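Local structure of coatomer subunit delta (Saccharomyces cerevisiae, 5FJZ) at residues R45-D50 against A99-L104; S54-A59 against K86-R91; I121-T126 against I142-V147; E133-F138 against A206-A211; V147-L152 against A198-G203. The protein probably serves in the coatomer coat that returns dilysine-tagged proteins from Golgi to ER and, through this mu-homology domain of the delta subunit, binds a tryptophan-based motif of Dsl1. All blocks are in the same frame, centred on the assembly; numbering follows the deposited sequence. Where two conformers were deposited one is given.

Contact 1: R45-D50 against A99-L104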
# COMPACT_ATOMS: atom_id res chain seq x y z
N ARG A 45 6.87 -18.52 -18.38
CA ARG A 45 6.53 -19.69 -17.59
C ARG A 45 7.11 -20.90 -18.32
O ARG A 45 6.86 -21.13 -19.53
CB ARG A 45 5.07 -19.84 -17.40
CG ARG A 45 4.38 -18.91 -16.41
CD ARG A 45 2.86 -18.99 -16.52
NE ARG A 45 2.33 -20.34 -16.35
CZ ARG A 45 1.05 -20.72 -16.54
NH1 ARG A 45 0.17 -19.84 -16.92
NH2 ARG A 45 0.66 -21.97 -16.36
N ILE A 46 7.84 -21.70 -17.58
CA ILE A 46 8.36 -22.95 -18.07
C ILE A 46 8.01 -24.11 -17.15
O ILE A 46 8.21 -24.04 -15.95
CB ILE A 46 9.87 -22.89 -18.27
CG1 ILE A 46 10.19 -21.76 -19.25
CG2 ILE A 46 10.36 -24.20 -18.86
CD1 ILE A 46 11.65 -21.54 -19.47
N ASN A 47 7.44 -25.17 -17.71
CA ASN A 47 7.03 -26.27 -16.86
C ASN A 47 7.59 -27.61 -17.30
O ASN A 47 7.22 -28.62 -16.74
CB ASN A 47 5.52 -26.29 -16.68
CG ASN A 47 4.78 -26.73 -17.91
OD1 ASN A 47 5.36 -27.11 -18.96
ND2 ASN A 47 3.50 -26.79 -17.75
N ASP A 48 8.55 -27.57 -18.23
CA ASP A 48 9.27 -28.78 -18.71
C ASP A 48 10.74 -28.52 -18.64
O ASP A 48 11.27 -27.63 -19.31
CB ASP A 48 8.79 -29.07 -20.14
CG ASP A 48 9.51 -30.27 -20.82
OD1 ASP A 48 10.52 -30.84 -20.30
OD2 ASP A 48 9.02 -30.61 -21.92
N HIS A 49 11.42 -29.27 -17.79
CA HIS A 49 12.83 -29.08 -17.55
C HIS A 49 13.70 -29.11 -18.85
O HIS A 49 14.73 -28.48 -18.94
CB HIS A 49 13.32 -30.14 -16.53
CG HIS A 49 12.32 -31.22 -16.15
ND1 HIS A 49 11.10 -30.98 -15.53
CD2 HIS A 49 12.44 -32.57 -16.21
CE1 HIS A 49 10.50 -32.13 -15.27
NE2 HIS A 49 11.30 -33.11 -15.67
N ASP A 50 13.27 -29.90 -19.82
CA ASP A 50 13.96 -29.99 -21.10
C ASP A 50 13.92 -28.70 -21.87
O ASP A 50 14.67 -28.52 -22.79
CB ASP A 50 13.33 -31.10 -21.96
CG ASP A 50 13.60 -32.48 -21.39
OD1 ASP A 50 14.64 -32.63 -20.68
OD2 ASP A 50 12.78 -33.40 -21.63
N ALA A 99 11.92 -23.94 -13.83
CA ALA A 99 11.03 -24.71 -14.64
C ALA A 99 9.96 -25.41 -13.84
O ALA A 99 9.49 -26.45 -14.24
CB ALA A 99 11.86 -25.71 -15.47
N ASN A 100 9.49 -24.76 -12.76
CA ASN A 100 8.28 -25.19 -12.07
C ASN A 100 7.08 -24.22 -12.23
O ASN A 100 6.34 -23.95 -11.27
CB ASN A 100 8.59 -25.44 -10.61
CG ASN A 100 9.52 -26.64 -10.39
OD1 ASN A 100 9.15 -27.77 -10.58
ND2 ASN A 100 10.73 -26.37 -9.98
N ASP A 101 6.84 -23.86 -13.49
CA ASP A 101 5.73 -23.07 -13.94
C ASP A 101 5.55 -21.76 -13.16
O ASP A 101 4.46 -21.30 -13.02
CB ASP A 101 4.45 -23.87 -13.91
CG ASP A 101 3.53 -23.54 -15.09
OD1 ASP A 101 3.91 -22.78 -15.98
OD2 ASP A 101 2.39 -24.03 -15.10
N GLN A 102 6.62 -21.18 -12.70
CA GLN A 102 6.60 -19.85 -12.04
C GLN A 102 6.63 -18.76 -13.05
O GLN A 102 7.32 -18.86 -14.11
CB GLN A 102 7.79 -19.62 -11.12
CG GLN A 102 8.05 -20.76 -10.15
CD GLN A 102 9.14 -21.73 -10.60
OE1 GLN A 102 9.32 -22.02 -11.79
NE2 GLN A 102 9.85 -22.27 -9.63
N SER A 103 5.91 -17.69 -12.76
CA SER A 103 5.83 -16.56 -13.72
C SER A 103 7.10 -15.74 -13.51
O SER A 103 7.31 -15.12 -12.44
CB SER A 103 4.59 -15.66 -13.53
OG SER A 103 3.38 -16.36 -13.82
N LEU A 104 7.94 -15.73 -14.50
CA LEU A 104 9.23 -15.06 -14.40
C LEU A 104 9.20 -13.77 -15.23
O LEU A 104 9.12 -13.83 -16.46
CB LEU A 104 10.33 -15.96 -14.89
CG LEU A 104 10.38 -17.35 -14.35
CD1 LEU A 104 11.45 -18.15 -15.09
CD2 LEU A 104 10.66 -17.40 -12.85
O HOH W 1 8.75 -20.98 -14.99
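A buried salt bridge between Arg45 and Asp101 joins the end of strand 33-46 to the loop that leads into strand 104-113. Arg45 grips the carboxylate side-on with two nitrogens: NE lies 2.9 Å from Asp101 OD1 and NH2 3.0 Å from Asp101 OD2. Both oxygens sit close to the guanidinium plane, but the carboxylate is turned 44° against it, and NE meets OD1 from above the carboxylate plane. A bend at chi3 (56°) brings NE round to Asp101 OD1. An alanine in place of Arg45 would probably leave the Asp101 carboxylate without its positive mate and free to turn. In this mu-homology domain the two strands are antiparallel neighbours, and the loop closes against the strand end through Asp101 N, which donates to Ile46 O at 2.8 Å. Water 1 accepts from Ile46 N and lies 2.7 Å from Gln102 O. Ile46 CG2 rests on Ala99 CB at 4.0 Å, and Asn47 CB packs beside the Asp101 carboxylate while its ND2 bonds to Asn12 O. Arg45 NH1 is held by Pro10 O, and Ser103 OG bonds to Asn183 of the second subunit; the backbone of Ser103 also bonds to the bound peptide.

Contact 2: S54-A59 against K86-R91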
# COMPACT_ATOMS: atom_id res chain seq x y z
N SER A 54 16.79 -22.19 -22.41
CA SER A 54 16.22 -21.58 -23.59
C SER A 54 16.46 -20.10 -23.59
O SER A 54 16.80 -19.48 -22.56
CB SER A 54 14.73 -21.93 -23.64
OG SER A 54 14.12 -21.62 -22.38
N ASN A 55 16.40 -19.52 -24.79
CA ASN A 55 16.51 -18.11 -24.96
C ASN A 55 15.40 -17.63 -25.86
O ASN A 55 14.89 -18.37 -26.71
CB ASN A 55 17.82 -17.68 -25.63
CG ASN A 55 19.06 -17.79 -24.74
OD1 ASN A 55 19.04 -18.12 -23.53
ND2 ASN A 55 20.17 -17.57 -25.38
N LEU A 56 14.94 -16.40 -25.64
CA LEU A 56 13.75 -15.88 -26.38
C LEU A 56 14.27 -14.86 -27.34
O LEU A 56 15.08 -14.07 -26.95
CB LEU A 56 12.82 -15.12 -25.41
CG LEU A 56 11.82 -15.85 -24.52
CD1 LEU A 56 12.20 -17.23 -24.05
CD2 LEU A 56 11.38 -14.95 -23.36
N LYS A 57 13.82 -14.92 -28.60
CA LYS A 57 14.20 -13.89 -29.57
C LYS A 57 12.99 -13.02 -29.77
O LYS A 57 11.95 -13.50 -30.15
CB LYS A 57 14.61 -14.47 -30.93
CG LYS A 57 16.08 -14.85 -31.03
CD LYS A 57 16.41 -15.39 -32.43
CE LYS A 57 17.73 -16.15 -32.45
NZ LYS A 57 17.76 -17.07 -33.62
N LEU A 58 13.14 -11.73 -29.49
CA LEU A 58 12.02 -10.83 -29.71
C LEU A 58 11.87 -10.56 -31.19
O LEU A 58 12.85 -10.61 -31.91
CB LEU A 58 12.27 -9.54 -28.98
CG LEU A 58 12.56 -9.62 -27.44
CD1 LEU A 58 12.70 -8.30 -26.80
CD2 LEU A 58 11.48 -10.37 -26.71
N ALA A 59 10.66 -10.17 -31.61
CA ALA A 59 10.37 -9.86 -33.04
C ALA A 59 11.27 -8.75 -33.58
O ALA A 59 11.71 -7.81 -32.89
CB ALA A 59 8.94 -9.42 -33.25
N LYS A 86 18.37 -8.53 -29.31
CA LYS A 86 16.94 -8.70 -28.97
C LYS A 86 16.66 -10.05 -28.40
O LYS A 86 15.65 -10.67 -28.71
CB LYS A 86 16.08 -8.40 -30.22
CG LYS A 86 16.43 -7.08 -30.88
CD LYS A 86 15.49 -6.69 -32.05
CE LYS A 86 16.11 -5.54 -32.89
NZ LYS A 86 15.11 -4.97 -33.86
N LEU A 87 17.63 -10.52 -27.64
CA LEU A 87 17.68 -11.88 -27.08
C LEU A 87 17.48 -11.80 -25.59
O LEU A 87 17.97 -10.89 -24.96
CB LEU A 87 19.04 -12.48 -27.39
CG LEU A 87 19.08 -13.99 -27.27
CD1 LEU A 87 18.21 -14.65 -28.35
CD2 LEU A 87 20.55 -14.39 -27.38
N ILE A 88 16.57 -12.61 -25.08
CA ILE A 88 16.39 -12.75 -23.64
C ILE A 88 17.14 -14.03 -23.26
O ILE A 88 16.73 -15.10 -23.68
CB ILE A 88 14.89 -12.87 -23.28
CG1 ILE A 88 14.11 -11.59 -23.63
CG2 ILE A 88 14.68 -13.19 -21.82
CD1 ILE A 88 14.62 -10.32 -22.97
N SER A 89 18.12 -13.87 -22.38
CA SER A 89 19.08 -14.92 -22.01
C SER A 89 19.57 -14.60 -20.61
O SER A 89 19.61 -13.43 -20.22
CB SER A 89 20.26 -14.94 -22.98
OG SER A 89 21.11 -13.80 -22.79
N LEU A 90 19.98 -15.63 -19.86
CA LEU A 90 20.53 -15.41 -18.50
C LEU A 90 21.90 -14.76 -18.48
O LEU A 90 22.71 -15.01 -19.35
CB LEU A 90 20.54 -16.74 -17.73
CG LEU A 90 19.13 -17.25 -17.44
CD1 LEU A 90 19.18 -18.68 -16.96
CD2 LEU A 90 18.44 -16.39 -16.39
N ARG A 91 22.13 -13.89 -17.49
CA ARG A 91 23.43 -13.20 -17.32
C ARG A 91 24.49 -14.26 -16.87
O ARG A 91 25.62 -14.24 -17.35
CB ARG A 91 23.32 -11.78 -16.57
CG ARG A 91 23.37 -11.66 -15.06
CD ARG A 91 23.86 -10.27 -14.55
NE ARG A 91 23.10 -9.16 -15.15
CZ ARG A 91 23.54 -8.19 -15.97
NH1 ARG A 91 24.82 -8.10 -16.32
NH2 ARG A 91 22.67 -7.28 -16.49
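Leu56 and Ile88 meet flank to flank on one face of a short antiparallel pair, CB to CB at 3.7 Å, with Leu56 CD2 reaching Ile88 CG2 at 4.0 Å. Their side chains lie at a slant to each other. Leu58 points at the partner segment and brings CD2 to 4.2 Å from Ile88 CG1. On the face of Lys57 and Leu87 the packing is tighter: Leu87 CG stands anti to the backbone N (chi1 -162°), and CD1 meets Lys57 CG at 3.4 Å, closer than usual for two carbons. The rest of the Lys57 chain runs outward, extended. Asn55 CG comes to 3.6 Å from Ser89 CB. Three backbone bonds hold this register: Leu56 and Ile88 exchange a pair, and Leu58 N donates nearly straight to Lys86 O at 2.8 Å. Lys86 leaves helix 79-85 with positive phi, and its extended chain takes NZ to the carbonyls of Asp60 and Ile62. Phe82 of that helix packs on both Leu58 and Ile88, while Leu42 of strand 33-46 packs on Leu56 and Leu58. The arrangement is an edge pairing in a three-stranded antiparallel sheet, 87-88, 54-58, 241-246, lying beside the large sheet of the mu-homology domain.

Contact 3: I121-T126 against I142-V147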
# COMPACT_ATOMS: atom_id res chain seq x y z
N ILE A 121 -3.26 5.86 -26.17
CA ILE A 121 -4.66 5.67 -25.69
C ILE A 121 -5.44 4.74 -26.64
O ILE A 121 -5.54 5.05 -27.83
CB ILE A 121 -5.24 7.07 -25.49
CG1 ILE A 121 -4.51 7.64 -24.21
CG2 ILE A 121 -6.75 7.06 -25.37
CD1 ILE A 121 -4.82 9.07 -23.83
N PRO A 122 -5.93 3.62 -26.13
CA PRO A 122 -6.77 2.79 -26.97
C PRO A 122 -8.25 3.32 -27.09
O PRO A 122 -8.94 2.96 -28.03
CB PRO A 122 -6.76 1.47 -26.25
CG PRO A 122 -6.59 1.82 -24.80
CD PRO A 122 -5.74 3.05 -24.76
N LEU A 123 -8.71 4.00 -26.08
CA LEU A 123 -10.12 4.44 -25.95
C LEU A 123 -10.22 5.86 -25.45
O LEU A 123 -9.89 6.15 -24.30
CB LEU A 123 -10.87 3.47 -25.06
CG LEU A 123 -12.36 3.66 -24.96
CD1 LEU A 123 -13.08 3.10 -26.14
CD2 LEU A 123 -12.85 3.00 -23.67
N THR A 124 -10.67 6.79 -26.30
CA THR A 124 -10.84 8.18 -25.93
C THR A 124 -12.21 8.37 -25.37
O THR A 124 -13.09 7.62 -25.67
CB THR A 124 -10.62 9.13 -27.15
OG1 THR A 124 -11.39 8.69 -28.23
CG2 THR A 124 -9.19 9.05 -27.64
N LEU A 125 -12.31 9.30 -24.42
CA LEU A 125 -13.53 9.57 -23.65
C LEU A 125 -13.88 11.05 -23.58
O LEU A 125 -13.00 11.90 -23.50
CB LEU A 125 -13.25 9.15 -22.25
CG LEU A 125 -13.51 7.77 -21.75
CD1 LEU A 125 -13.83 6.65 -22.71
CD2 LEU A 125 -12.54 7.35 -20.62
N THR A 126 -15.19 11.36 -23.58
CA THR A 126 -15.69 12.63 -23.41
C THR A 126 -17.02 12.53 -22.71
O THR A 126 -17.72 11.51 -22.87
CB THR A 126 -16.01 13.32 -24.79
OG1 THR A 126 -14.83 13.38 -25.60
CG2 THR A 126 -16.48 14.72 -24.56
N ILE A 142 -21.66 9.63 -22.00
CA ILE A 142 -20.27 9.30 -22.14
C ILE A 142 -20.06 8.88 -23.58
O ILE A 142 -20.56 7.82 -24.05
CB ILE A 142 -19.83 8.11 -21.20
CG1 ILE A 142 -20.14 8.45 -19.76
CG2 ILE A 142 -18.31 7.92 -21.37
CD1 ILE A 142 -19.97 7.29 -18.75
N GLU A 143 -19.18 9.60 -24.23
CA GLU A 143 -18.79 9.25 -25.58
C GLU A 143 -17.42 8.70 -25.63
O GLU A 143 -16.54 9.17 -25.01
CB GLU A 143 -18.81 10.50 -26.47
CG GLU A 143 -20.25 10.81 -26.82
CD GLU A 143 -20.41 12.08 -27.58
OE1 GLU A 143 -19.54 12.99 -27.43
OE2 GLU A 143 -21.42 12.14 -28.33
N TYR A 144 -17.30 7.63 -26.35
CA TYR A 144 -16.06 6.89 -26.47
C TYR A 144 -15.72 6.61 -27.93
O TYR A 144 -16.62 6.46 -28.80
CB TYR A 144 -16.17 5.60 -25.69
CG TYR A 144 -17.39 4.72 -25.97
CD1 TYR A 144 -17.40 3.83 -27.04
CD2 TYR A 144 -18.48 4.75 -25.13
CE1 TYR A 144 -18.54 3.06 -27.32
CE2 TYR A 144 -19.58 3.94 -25.36
CZ TYR A 144 -19.62 3.13 -26.47
OH TYR A 144 -20.76 2.33 -26.71
N GLU A 145 -14.43 6.51 -28.23
CA GLU A 145 -13.93 6.10 -29.50
C GLU A 145 -12.73 5.17 -29.32
O GLU A 145 -11.77 5.53 -28.63
CB GLU A 145 -13.50 7.30 -30.37
CG GLU A 145 -13.04 6.80 -31.73
CD GLU A 145 -13.06 7.83 -32.83
OE1 GLU A 145 -12.70 8.99 -32.55
OE2 GLU A 145 -13.43 7.43 -33.97
N SER A 146 -12.84 3.98 -29.87
CA SER A 146 -11.79 2.99 -29.88
C SER A 146 -10.90 3.16 -31.07
O SER A 146 -11.39 3.33 -32.20
CB SER A 146 -12.38 1.61 -29.94
OG SER A 146 -11.36 0.59 -30.05
N VAL A 147 -9.60 3.06 -30.85
CA VAL A 147 -8.66 2.88 -31.95
C VAL A 147 -8.07 1.46 -32.04
O VAL A 147 -7.15 1.20 -32.76
CB VAL A 147 -7.58 3.98 -31.91
CG1 VAL A 147 -8.21 5.37 -31.92
CG2 VAL A 147 -6.65 3.81 -30.73
O HOH W 2 -14.23 10.46 -26.84
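Thr126 and Glu143 face each other across a beta hairpin, strand 123-131 against strand 137-146, at the edge of a four-stranded antiparallel sheet in the mu-homology domain. They form a hydrogen-bonded pair: Thr126 N donates to Glu143 O and Glu143 N returns a bond to Thr126 O at 2.8 Å. The two side chains leave the same face of the sheet, with CB to CB at 4.3 Å. Water 2 bridges this pair, bonded to Thr126 OG1 and donating to Glu143 O. The next hydrogen-bonded pair, Thr124 and Glu145, repeats the pattern, and its side chains lie side by side, pointing the same way. Thr124 OG1 sits between its own backbone N and carbonyl carbon (chi1 50°), which sets it 3.3 Å from Glu145 CB.

On the face of Leu123, Leu125, Tyr144 and Ser146 the contacts are mostly between carbons. Leu123 CD1 and Leu125 CD1 both reach Tyr144 CB, at 4.0 and 3.9 Å, and Leu123 CD1 also touches Ser146 CB. Ile197 packs on Leu123, Tyr144 and Ser146, and Tyr267 of strand 257-269 covers Pro122 and Leu125, joining the hairpin to the large sheet. At the end away from the hairpin turn Val147 N donates to Pro122 O, and Val147 CG2 touches Ile121 O at 3.3 Å. Glu145 O takes two bonds from one residue: Thr124 N at 2.9 Å and, more bent at the carbonyl (117°), Thr124 OG1 at 3.2 Å.

Contact 4: E133-F138 against A206-A211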
# COMPACT_ATOMS: atom_id res chain seq x y z
N GLU A 133 -34.76 15.83 -16.33
CA GLU A 133 -36.16 16.22 -16.39
C GLU A 133 -37.04 15.27 -15.57
O GLU A 133 -38.25 15.42 -15.55
CB GLU A 133 -36.55 16.24 -17.92
CG GLU A 133 -37.96 16.57 -18.41
CD GLU A 133 -38.74 17.56 -17.56
OE1 GLU A 133 -38.16 18.14 -16.62
OE2 GLU A 133 -39.96 17.76 -17.85
N SER A 134 -36.45 14.30 -14.89
CA SER A 134 -37.25 13.32 -14.13
C SER A 134 -36.70 13.04 -12.74
O SER A 134 -37.44 13.08 -11.74
CB SER A 134 -37.32 12.00 -14.89
OG SER A 134 -36.03 11.58 -15.30
N GLN A 135 -35.42 12.67 -12.70
CA GLN A 135 -34.75 12.33 -11.45
C GLN A 135 -34.18 13.60 -10.85
O GLN A 135 -34.11 14.62 -11.54
CB GLN A 135 -33.64 11.24 -11.67
CG GLN A 135 -34.19 9.98 -12.33
CD GLN A 135 -33.33 8.70 -12.20
OE1 GLN A 135 -33.60 7.69 -12.87
NE2 GLN A 135 -32.31 8.75 -11.38
N GLN A 136 -33.78 13.54 -9.57
CA GLN A 136 -33.04 14.62 -8.89
C GLN A 136 -31.52 14.45 -9.14
O GLN A 136 -30.73 13.97 -8.30
CB GLN A 136 -33.41 14.62 -7.42
CG GLN A 136 -32.86 15.83 -6.63
CD GLN A 136 -33.25 17.27 -7.09
OE1 GLN A 136 -33.68 18.08 -6.25
NE2 GLN A 136 -33.04 17.61 -8.37
N GLY A 137 -31.12 14.86 -10.33
CA GLY A 137 -29.79 14.48 -10.81
C GLY A 137 -29.65 14.79 -12.26
O GLY A 137 -30.10 15.85 -12.70
N PHE A 138 -28.94 13.93 -12.97
CA PHE A 138 -28.34 14.33 -14.21
C PHE A 138 -28.44 13.33 -15.35
O PHE A 138 -28.40 12.14 -15.16
CB PHE A 138 -26.87 14.71 -13.96
CG PHE A 138 -26.67 15.84 -12.97
CD1 PHE A 138 -26.67 15.58 -11.62
CD2 PHE A 138 -26.54 17.17 -13.40
CE1 PHE A 138 -26.53 16.59 -10.69
CE2 PHE A 138 -26.36 18.20 -12.48
CZ PHE A 138 -26.38 17.90 -11.12
N ALA A 206 -25.55 6.55 -22.48
CA ALA A 206 -26.34 7.59 -21.93
C ALA A 206 -27.27 7.09 -20.86
O ALA A 206 -27.91 6.05 -21.01
CB ALA A 206 -27.14 8.28 -23.11
N PHE A 207 -27.34 7.83 -19.77
CA PHE A 207 -28.17 7.44 -18.62
C PHE A 207 -28.48 8.61 -17.78
O PHE A 207 -27.84 9.66 -17.89
CB PHE A 207 -27.47 6.30 -17.82
CG PHE A 207 -26.12 6.67 -17.39
CD1 PHE A 207 -25.04 6.65 -18.29
CD2 PHE A 207 -25.91 7.19 -16.18
CE1 PHE A 207 -23.76 7.06 -17.88
CE2 PHE A 207 -24.66 7.62 -15.78
CZ PHE A 207 -23.57 7.53 -16.64
N THR A 208 -29.45 8.42 -16.88
CA THR A 208 -29.78 9.36 -15.90
C THR A 208 -29.52 8.78 -14.50
O THR A 208 -29.89 7.67 -14.24
CB THR A 208 -31.29 9.71 -16.01
OG1 THR A 208 -31.55 10.22 -17.34
CG2 THR A 208 -31.63 10.80 -15.03
N ILE A 209 -28.86 9.54 -13.70
CA ILE A 209 -28.43 9.12 -12.38
C ILE A 209 -28.59 10.26 -11.42
O ILE A 209 -28.34 11.42 -11.75
CB ILE A 209 -26.95 8.59 -12.42
CG1 ILE A 209 -26.57 7.91 -11.10
CG2 ILE A 209 -25.97 9.70 -12.74
CD1 ILE A 209 -25.26 7.08 -11.21
N GLU A 210 -28.99 9.95 -10.18
CA GLU A 210 -29.08 10.95 -9.10
C GLU A 210 -27.71 11.32 -8.53
O GLU A 210 -26.94 10.44 -8.26
CB GLU A 210 -29.89 10.43 -7.91
CG GLU A 210 -31.38 10.40 -8.11
CD GLU A 210 -32.12 10.04 -6.82
OE1 GLU A 210 -31.46 9.57 -5.85
OE2 GLU A 210 -33.35 10.24 -6.79
N ALA A 211 -27.46 12.62 -8.33
CA ALA A 211 -26.32 13.11 -7.64
C ALA A 211 -26.66 14.46 -7.08
O ALA A 211 -27.52 15.16 -7.63
CB ALA A 211 -25.15 13.25 -8.63
O HOH W 3 -29.82 14.25 -5.84
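Phe138 and Ile209 are an antiparallel hydrogen-bonded pair, Phe138 N to Ile209 O at 2.9 Å and Ile209 N to Phe138 O at 3.0 Å, where strands 137-146 and 202-210 run side by side. The Phe138 ring, its CG anti to the carbonyl carbon (chi1 -59°), meets Ala211 with one rim: CD1 lies 4.1 Å from Ala211 CB, and CE1 3.5 Å from Ala211 O, which sits at the ring edge near its plane. Gln135 points toward Thr208 and Glu210. Its extended chain crosses Thr208 at a slant, CG 3.8 Å from Thr208 CG2, and its amide stands about perpendicular to the Glu210 carboxylate. An alanine at Gln135 would probably open a gap beside Thr208 CG2, which would lose its contacts with CG and CD and keep the one with CB. Thr208 CG2, anti to the backbone N, also touches Phe138 O at 3.5 Å, while its OG1 bonds to Asp139 and Asn170. At Gly137 a side chain would come too close to Ile209 O. Water 3 donates to Gln136 O at 2.6 Å and more weakly to Ala211 O. Strand 202-210 lies here between strands 137-146 and 168-169, and Ile159 of strand 155-159 packs on Phe207 and Ile209.

Contact 5: V147-L152 against A198-G203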
# COMPACT_ATOMS: atom_id res chain seq x y z
N VAL A 147 -9.60 3.06 -30.85
CA VAL A 147 -8.66 2.88 -31.95
C VAL A 147 -8.07 1.46 -32.04
O VAL A 147 -7.15 1.20 -32.76
CB VAL A 147 -7.58 3.98 -31.91
CG1 VAL A 147 -8.21 5.37 -31.92
CG2 VAL A 147 -6.65 3.81 -30.73
N LEU A 148 -8.64 0.52 -31.32
CA LEU A 148 -8.17 -0.82 -31.40
C LEU A 148 -8.69 -1.55 -32.64
O LEU A 148 -9.78 -1.23 -33.14
CB LEU A 148 -8.62 -1.60 -30.17
CG LEU A 148 -7.95 -1.14 -28.89
CD1 LEU A 148 -8.57 -1.90 -27.74
CD2 LEU A 148 -6.47 -1.41 -28.93
N GLU A 149 -7.93 -2.54 -33.08
CA GLU A 149 -8.32 -3.42 -34.23
C GLU A 149 -9.17 -4.56 -33.81
O GLU A 149 -9.62 -5.34 -34.65
CB GLU A 149 -7.07 -4.00 -34.91
CG GLU A 149 -6.08 -3.01 -35.46
CD GLU A 149 -6.31 -2.64 -36.91
OE1 GLU A 149 -7.43 -2.28 -37.33
OE2 GLU A 149 -5.33 -2.76 -37.69
N THR A 150 -9.37 -4.72 -32.51
CA THR A 150 -10.23 -5.80 -32.03
C THR A 150 -11.26 -5.19 -31.12
O THR A 150 -11.11 -4.05 -30.70
CB THR A 150 -9.43 -6.91 -31.29
OG1 THR A 150 -8.81 -6.35 -30.14
CG2 THR A 150 -8.35 -7.53 -32.20
N GLU A 151 -12.33 -5.94 -30.89
CA GLU A 151 -13.44 -5.48 -30.07
C GLU A 151 -13.00 -5.45 -28.60
O GLU A 151 -12.13 -6.24 -28.18
CB GLU A 151 -14.67 -6.36 -30.29
CG GLU A 151 -14.58 -7.82 -29.81
CD GLU A 151 -15.95 -8.41 -29.48
OE1 GLU A 151 -16.93 -8.09 -30.21
OE2 GLU A 151 -16.06 -9.15 -28.46
N LEU A 152 -13.56 -4.52 -27.81
CA LEU A 152 -13.49 -4.62 -26.37
C LEU A 152 -14.84 -5.15 -25.87
O LEU A 152 -15.91 -4.61 -26.25
CB LEU A 152 -13.23 -3.28 -25.74
CG LEU A 152 -11.87 -2.65 -25.92
CD1 LEU A 152 -11.87 -1.27 -25.36
CD2 LEU A 152 -10.81 -3.51 -25.24
N ALA A 198 -16.97 -2.13 -30.58
CA ALA A 198 -16.42 -2.65 -31.81
C ALA A 198 -15.07 -1.99 -32.18
O ALA A 198 -14.79 -0.84 -31.80
CB ALA A 198 -17.43 -2.45 -32.95
N ALA A 199 -14.22 -2.75 -32.86
CA ALA A 199 -12.96 -2.22 -33.36
C ALA A 199 -13.18 -0.92 -34.10
O ALA A 199 -14.11 -0.81 -34.92
CB ALA A 199 -12.29 -3.25 -34.27
N ASN A 200 -12.36 0.06 -33.79
CA ASN A 200 -12.36 1.35 -34.48
C ASN A 200 -13.65 2.18 -34.41
O ASN A 200 -13.82 3.15 -35.11
CB ASN A 200 -11.86 1.18 -35.90
CG ASN A 200 -10.36 0.93 -35.95
OD1 ASN A 200 -9.92 -0.13 -36.38
ND2 ASN A 200 -9.59 1.87 -35.47
N ASP A 201 -14.55 1.81 -33.51
CA ASP A 201 -15.86 2.43 -33.50
C ASP A 201 -15.89 3.58 -32.51
O ASP A 201 -15.21 3.54 -31.50
CB ASP A 201 -16.94 1.36 -33.15
CG ASP A 201 -18.27 1.53 -34.00
OD1 ASP A 201 -18.21 1.93 -35.20
OD2 ASP A 201 -19.35 1.22 -33.44
N ALA A 202 -16.80 4.52 -32.77
CA ALA A 202 -17.20 5.54 -31.87
C ALA A 202 -18.66 5.34 -31.45
O ALA A 202 -19.54 4.97 -32.25
CB ALA A 202 -17.00 6.88 -32.45
N GLY A 203 -18.90 5.47 -30.18
CA GLY A 203 -20.22 5.20 -29.63
C GLY A 203 -20.46 6.01 -28.41
O GLY A 203 -19.65 6.86 -28.03
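Val147 meets Asn200 where the loop after strand 137-146 passes the turn that opens strand 202-210. The Asn200 amide lies beside the Val147 carbonyl, ND2 3.7 Å from Val147 O, a contact too long to count as a bond. Leu148 follows and gives the contact its single cross-link: its O accepts from Asn200 N at 3.0 Å, a weak bond bent to 127° at the hydrogen. The Leu148 side chain leads off to the other side, onto Pro122 and Phe236, and its backbone N is held by Ser146 OG.

Glu149 touches with both its main chain and its acid. Its O lies 3.4 Å from Ala199 CB, the methyl that points into the loop and also meets Leu148 O at 3.4 Å. A bend at chi2 (-92°) turns CD of Glu149 back, and OE1 ends 3.4 Å from Asn200 OD1; two acceptors so placed do not bond, and the carboxylate and amide planes stand 77° apart. Thr150 adds its backbone N, 3.7 Å from Ala199 CB, while its hydroxyl is engaged by Glu226. Glu151 then passes Ala198, with CB 4.4 Å from Ala198 CA, and its carboxylate makes a long, weak ion pair with Lys196.

On the facing side, Ala198 to Asp201 form a type II beta turn, closed by Asp201 N to Ala198 O, with Asn200 at its third position in positive phi. This turn joins strand 196-197 to strand 202-210 and packs, facing solvent, on the loop from strand 137-146 to strand 152-153 of the mu-homology domain.

Overall arrangement
From the N terminus, contact 1 closes the loop from strand 33-46 to the approach of strand 104-113, and contact 2 nests inside it, pairing 54-58 with 87-88 in the small three-stranded sheet; they touch where Ile46 packs on Ser54. Contact 3 opens only after contact 1 has closed, about 38 Å away between centres, and forms the hairpin 123-131 with 137-146. Contact 4 crosses contact 3, since residues 133-138 lie within the hairpin, and brings in strand 202-210 beside 137-146. Contact 5 follows contact 3, sharing Val147, and nests inside contact 4. Contacts 3 and 4 join three neighbouring strands, 123-131, 137-146 and 202-210, and contact 5 closes the loops at their end.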